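Local coordinates for putative ABC-transporter ATP-binding protein (Alicyclobacillus acidocaldarius, PDB 1Z47) that probably binds and hydrolyses ATP as the nucleotide-binding subunit of a putative sulfate ABC transporter, at residues R254-G259 against V274-E279; S278-V283 against W350-R355. One frame throughout, in Å; residues are numbered along the deposited sequence.

Contact 1 of 2, residues R254-G259 against V274-E279; sequences RAVQNG and VSEGSE
Where strand 250-255 runs out at Ala255, the chain 256-259 is held against the turn that leads into strand 279-284, in the C-terminal regulatory domain of this ABC ATPase. The close-packed part centres on Val256, the one buried residue here. Its backbone is gripped twice: Val256 N gives a nearly straight bond (167°) to Ser278 O at 3.0 Å, arriving almost along the C=O axis, and Val256 O takes the N-H of Gly277 at 2.9 Å from above the carbonyl plane. With CG1 anti to its own N (chi1 179°), Val256 sends CG2 to within 4.0 Å of Val274 CG1, while Val280 and Ile261 pack on the same side chain. An alanine here would remove both methyl branches and probably loosen the packing against Val274 and Val280, though the backbone bonds need not be lost. Ser275 O, 3.9 Å from Val256 CB, opens a type II turn 275-278 and accepts from both Ser278 N and Ser278 OG; the hydroxyl sits 2.8 Å from Ser275 O, on a lone pair. Gly277, with positive phi, fits the turn's third position, where a CB would jam against the preceding carbonyl.

The other side is exposed and rests on one carboxylate. Bent at chi2 (-67°), Glu276 crosses Val256 at about a right angle and delivers both oxygens to successive backbone amides. OE1 receives Asn258 N at 2.7 Å through its syn lone pair, whereas OE2 meets Gly259 N at 2.8 Å from above the carboxylate plane. Two backbone N-H donors, one to each oxygen, would probably stabilise the negative charge and so favour an ionised Glu276 despite the absence of a cationic partner across this contact.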
loop_
_atom_site.group_PDB
_atom_site.type_symbol
_atom_site.label_atom_id
_atom_site.label_comp_id
_atom_site.label_asym_id
_atom_site.label_seq_id
_atom_site.Cartn_x
_atom_site.Cartn_y
_atom_site.Cartn_z
ATOM N N ARG B 254 -7.809 15.178 -24.480
ATOM C CA ARG B 254 -7.312 15.650 -25.766
ATOM C C ARG B 254 -8.544 15.751 -26.630
ATOM O O ARG B 254 -9.514 15.025 -26.417
ATOM C CB ARG B 254 -6.309 14.666 -26.429
ATOM C CG ARG B 254 -4.936 14.578 -25.772
ATOM C CD ARG B 254 -4.105 15.820 -25.899
ATOM N NE ARG B 254 -2.765 15.629 -25.339
ATOM C CZ ARG B 254 -2.420 15.872 -24.067
ATOM N NH1 ARG B 254 -3.309 16.319 -23.189
ATOM N NH2 ARG B 254 -1.165 15.696 -23.679
ATOM N N ALA B 255 -8.523 16.675 -27.589
ATOM C CA ALA B 255 -9.658 16.836 -28.501
ATOM C C ALA B 255 -9.232 16.162 -29.798
ATOM O O ALA B 255 -8.080 16.277 -30.208
ATOM C CB ALA B 255 -9.951 18.337 -28.759
ATOM N N VAL B 256 -10.152 15.471 -30.443
ATOM C CA VAL B 256 -9.827 14.791 -31.684
ATOM C C VAL B 256 -9.869 15.747 -32.889
ATOM O O VAL B 256 -10.819 16.511 -33.036
ATOM C CB VAL B 256 -10.833 13.674 -31.939
ATOM C CG1 VAL B 256 -10.519 12.980 -33.244
ATOM C CG2 VAL B 256 -10.841 12.717 -30.757
ATOM N N GLN B 257 -8.831 15.722 -33.724
ATOM C CA GLN B 257 -8.811 16.544 -34.938
ATOM C C GLN B 257 -8.042 15.735 -35.990
ATOM O O GLN B 257 -6.980 15.170 -35.692
ATOM C CB GLN B 257 -8.144 17.898 -34.669
ATOM C CG GLN B 257 -8.460 18.958 -35.736
ATOM C CD GLN B 257 -7.982 20.353 -35.328
ATOM O OE1 GLN B 257 -7.284 20.499 -34.333
ATOM N NE2 GLN B 257 -8.352 21.372 -36.101
ATOM N N ASN B 258 -8.603 15.643 -37.193
ATOM C CA ASN B 258 -8.003 14.872 -38.286
ATOM C C ASN B 258 -7.820 13.408 -37.879
ATOM O O ASN B 258 -6.792 12.783 -38.202
ATOM C CB ASN B 258 -6.650 15.484 -38.682
ATOM C CG ASN B 258 -6.760 16.949 -39.013
ATOM O OD1 ASN B 258 -7.664 17.360 -39.745
ATOM N ND2 ASN B 258 -5.841 17.761 -38.471
ATOM N N GLY B 259 -8.818 12.878 -37.160
ATOM C CA GLY B 259 -8.796 11.494 -36.695
ATOM C C GLY B 259 -7.667 11.081 -35.745
ATOM O O GLY B 259 -7.316 9.907 -35.671
ATOM N N VAL B 274 -15.175 7.712 -33.078
ATOM C CA VAL B 274 -15.143 8.889 -32.237
ATOM C C VAL B 274 -15.179 10.050 -33.221
ATOM O O VAL B 274 -14.337 10.129 -34.133
ATOM C CB VAL B 274 -13.857 8.972 -31.433
ATOM C CG1 VAL B 274 -13.944 10.178 -30.478
ATOM C CG2 VAL B 274 -13.613 7.658 -30.693
ATOM N N SER B 275 -16.132 10.951 -33.024
ATOM C CA SER B 275 -16.305 12.108 -33.909
ATOM C C SER B 275 -15.256 13.203 -33.825
ATOM O O SER B 275 -14.644 13.423 -32.769
ATOM C CB SER B 275 -17.666 12.751 -33.646
ATOM O OG SER B 275 -18.691 11.792 -33.758
ATOM N N GLU B 276 -15.049 13.897 -34.950
ATOM C CA GLU B 276 -14.116 15.023 -34.977
ATOM C C GLU B 276 -14.606 16.026 -33.923
ATOM O O GLU B 276 -15.811 16.220 -33.776
ATOM C CB GLU B 276 -14.140 15.710 -36.355
ATOM C CG GLU B 276 -13.351 14.986 -37.431
ATOM C CD GLU B 276 -11.858 15.015 -37.155
ATOM O OE1 GLU B 276 -11.242 16.092 -37.348
ATOM O OE2 GLU B 276 -11.312 13.967 -36.728
ATOM N N GLY B 277 -13.679 16.650 -33.202
ATOM C CA GLY B 277 -14.060 17.651 -32.211
ATOM C C GLY B 277 -14.492 17.163 -30.838
ATOM O O GLY B 277 -14.624 17.956 -29.909
ATOM N N SER B 278 -14.723 15.873 -30.691
ATOM C CA SER B 278 -15.121 15.335 -29.389
ATOM C C SER B 278 -13.897 15.182 -28.497
ATOM O O SER B 278 -12.777 15.062 -28.990
ATOM C CB SER B 278 -15.747 13.969 -29.570
ATOM O OG SER B 278 -14.724 13.060 -29.953
ATOM N N GLU B 279 -14.092 15.157 -27.179
ATOM C CA GLU B 279 -12.951 15.011 -26.270
ATOM C C GLU B 279 -12.791 13.558 -25.815
ATOM O O GLU B 279 -13.788 12.836 -25.671
ATOM C CB GLU B 279 -13.143 15.912 -25.047
ATOM C CG GLU B 279 -13.175 17.398 -25.396
ATOM C CD GLU B 279 -13.375 18.279 -24.184
ATOM O OE1 GLU B 279 -14.140 17.885 -23.282
ATOM O OE2 GLU B 279 -12.779 19.369 -24.135
#

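Contact 2 of 2, residues S278-V283 against W350-R355; sequences SEVAVV and WFIFPR
Strands 279-283 and 351-354 pair as neighbours in a three-stranded antiparallel sheet, their axes 4.5 Å apart and their directions at 154°. Backbone bonds set the register. Ala281 with Phe353 and Val283 with Phe351 are hydrogen-bonded pairs, each joined in both directions; the shortest bond, Ala281 N to Phe353 O at 2.6 Å, lies nearly along the C=O axis, whereas Val283 N reaches Phe351 O from above the carbonyl plane. Past Ala281-Phe353 and the non-hydrogen-bonded pair Val280-Pro354, Arg355 N bonds Glu279 O at 2.9 Å.

Apolar packing divides between two faces. On one, Ile352 turns CG2, anti to its backbone N, against Val280 CB at 3.7 Å, the two side chains crossing obliquely, and Ile261 covers Val280, Val282 and Ile352. On the other, Val283 meets Phe351 CB to CB at 3.9 Å and brings CG1 to the ring edge, in its plane; Leu240 of helix 240-245 packs on Ala281 and Val283, and Ala243 of that helix on Phe353. The sheet is thereby joined to the helix preceding it in the chain.

The cationic group takes part through its flat face. Bent at chi2 (-64°), the C-terminal Arg355 folds back over strand 279-283, and its NH2 makes a weak hydrogen bond to Thr253 OG1. The methyl CB of Ala281 sits over the guanidinium centre, 3.6 Å from Arg355 CZ.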
loop_
_atom_site.group_PDB
_atom_site.type_symbol
_atom_site.label_atom_id
_atom_site.label_comp_id
_atom_site.label_asym_id
_atom_site.label_seq_id
_atom_site.Cartn_x
_atom_site.Cartn_y
_atom_site.Cartn_z
ATOM N N SER B 278 -14.723 15.873 -30.691
ATOM C CA SER B 278 -15.121 15.335 -29.389
ATOM C C SER B 278 -13.897 15.182 -28.497
ATOM O O SER B 278 -12.777 15.062 -28.990
ATOM C CB SER B 278 -15.747 13.969 -29.570
ATOM O OG SER B 278 -14.724 13.060 -29.953
ATOM N N GLU B 279 -14.092 15.157 -27.179
ATOM C CA GLU B 279 -12.951 15.011 -26.270
ATOM C C GLU B 279 -12.791 13.558 -25.815
ATOM O O GLU B 279 -13.788 12.836 -25.671
ATOM C CB GLU B 279 -13.143 15.912 -25.047
ATOM C CG GLU B 279 -13.175 17.398 -25.396
ATOM C CD GLU B 279 -13.375 18.279 -24.184
ATOM O OE1 GLU B 279 -14.140 17.885 -23.282
ATOM O OE2 GLU B 279 -12.779 19.369 -24.135
ATOM N N VAL B 280 -11.544 13.124 -25.625
ATOM C CA VAL B 280 -11.279 11.755 -25.150
ATOM C C VAL B 280 -10.271 11.865 -24.024
ATOM O O VAL B 280 -9.596 12.905 -23.869
ATOM C CB VAL B 280 -10.595 10.852 -26.228
ATOM C CG1 VAL B 280 -11.488 10.652 -27.418
ATOM C CG2 VAL B 280 -9.285 11.496 -26.677
ATOM N N ALA B 281 -10.174 10.788 -23.244
ATOM C CA ALA B 281 -9.191 10.704 -22.174
ATOM C C ALA B 281 -8.118 9.783 -22.740
ATOM O O ALA B 281 -8.423 8.704 -23.235
ATOM C CB ALA B 281 -9.801 10.062 -20.893
ATOM N N VAL B 282 -6.877 10.222 -22.703
ATOM C CA VAL B 282 -5.792 9.370 -23.158
ATOM C C VAL B 282 -5.236 8.803 -21.842
ATOM O O VAL B 282 -5.001 9.558 -20.889
ATOM C CB VAL B 282 -4.684 10.169 -23.848
ATOM C CG1 VAL B 282 -3.779 9.231 -24.636
ATOM C CG2 VAL B 282 -5.292 11.218 -24.717
ATOM N N VAL B 283 -5.059 7.489 -21.784
ATOM C CA VAL B 283 -4.512 6.853 -20.580
ATOM C C VAL B 283 -3.172 6.203 -20.939
ATOM O O VAL B 283 -3.106 5.347 -21.816
ATOM C CB VAL B 283 -5.505 5.805 -20.025
ATOM C CG1 VAL B 283 -4.962 5.169 -18.737
ATOM C CG2 VAL B 283 -6.825 6.483 -19.709
ATOM N N TRP B 350 -0.974 2.793 -24.951
ATOM C CA TRP B 350 -1.989 3.701 -24.412
ATOM C C TRP B 350 -3.394 3.174 -24.610
ATOM O O TRP B 350 -3.628 2.190 -25.334
ATOM C CB TRP B 350 -1.878 5.072 -25.108
ATOM C CG TRP B 350 -2.095 5.010 -26.618
ATOM C CD1 TRP B 350 -3.289 5.056 -27.283
ATOM C CD2 TRP B 350 -1.090 4.776 -27.623
ATOM N NE1 TRP B 350 -3.089 4.863 -28.638
ATOM C CE2 TRP B 350 -1.752 4.686 -28.869
ATOM C CE3 TRP B 350 0.304 4.627 -27.588
ATOM C CZ2 TRP B 350 -1.066 4.450 -30.072
ATOM C CZ3 TRP B 350 0.984 4.390 -28.786
ATOM C CH2 TRP B 350 0.294 4.303 -30.006
ATOM N N PHE B 351 -4.335 3.848 -23.950
ATOM C CA PHE B 351 -5.750 3.543 -24.058
ATOM C C PHE B 351 -6.358 4.906 -24.414
ATOM O O PHE B 351 -5.784 5.958 -24.101
ATOM C CB PHE B 351 -6.358 3.114 -22.712
ATOM C CG PHE B 351 -5.786 1.835 -22.149
ATOM C CD1 PHE B 351 -5.325 1.793 -20.833
ATOM C CD2 PHE B 351 -5.755 0.667 -22.916
ATOM C CE1 PHE B 351 -4.834 0.589 -20.275
ATOM C CE2 PHE B 351 -5.270 -0.537 -22.378
ATOM C CZ PHE B 351 -4.809 -0.572 -21.049
ATOM N N ILE B 352 -7.511 4.877 -25.055
ATOM C CA ILE B 352 -8.222 6.109 -25.409
ATOM C C ILE B 352 -9.703 5.845 -25.165
ATOM O O ILE B 352 -10.280 4.896 -25.700
ATOM C CB ILE B 352 -7.994 6.519 -26.890
ATOM C CG1 ILE B 352 -6.516 6.826 -27.105
ATOM C CG2 ILE B 352 -8.823 7.797 -27.229
ATOM C CD1 ILE B 352 -6.159 7.282 -28.504
ATOM N N PHE B 353 -10.311 6.656 -24.312
ATOM C CA PHE B 353 -11.731 6.505 -24.019
ATOM C C PHE B 353 -12.410 7.851 -24.236
ATOM O O PHE B 353 -11.827 8.891 -23.968
ATOM C CB PHE B 353 -11.986 6.117 -22.564
ATOM C CG PHE B 353 -11.557 4.727 -22.204
ATOM C CD1 PHE B 353 -10.277 4.485 -21.736
ATOM C CD2 PHE B 353 -12.460 3.672 -22.282
ATOM C CE1 PHE B 353 -9.898 3.202 -21.343
ATOM C CE2 PHE B 353 -12.097 2.384 -21.895
ATOM C CZ PHE B 353 -10.811 2.152 -21.424
ATOM N N PRO B 354 -13.660 7.830 -24.699
ATOM C CA PRO B 354 -14.469 9.019 -24.960
ATOM C C PRO B 354 -14.796 9.664 -23.629
ATOM O O PRO B 354 -15.143 8.956 -22.676
ATOM C CB PRO B 354 -15.742 8.462 -25.588
ATOM C CG PRO B 354 -15.367 7.048 -26.016
ATOM C CD PRO B 354 -14.447 6.606 -24.933
ATOM N N ARG B 355 -14.663 10.989 -23.565
ATOM C CA ARG B 355 -15.020 11.747 -22.370
ATOM C C ARG B 355 -16.554 11.772 -22.293
ATOM O O ARG B 355 -17.079 11.871 -21.164
ATOM C CB ARG B 355 -14.487 13.182 -22.450
ATOM C CG ARG B 355 -13.040 13.337 -22.048
ATOM C CD ARG B 355 -12.836 12.984 -20.588
ATOM N NE ARG B 355 -11.478 13.269 -20.145
ATOM C CZ ARG B 355 -10.982 12.883 -18.970
ATOM N NH1 ARG B 355 -11.736 12.190 -18.122
ATOM N NH2 ARG B 355 -9.738 13.190 -18.642
ATOM O OXT ARG B 355 -17.219 11.704 -23.365
#

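Overall arrangement
From the N terminus, the chain passes through the ATPase part and helix 240-245 before strand 250-255 enters the three-stranded sheet. Contact 1 closes a short loop, with 14 residues between its segments, that carries strands 260-262 and 267-269 and returns at 274-279. Contact 2 starts on this returning segment, sharing Ser278 and Glu279, and closes a far longer loop that includes the five-stranded sheet and ends at the C terminus. The loops therefore follow one another, neither enclosing nor crossing the other. Strand 279-284 is central, with 250-255 and 351-354 flanking it; Val280 physically joins the contacts, its CG1 lying 4.0 Å from Val256 CG2.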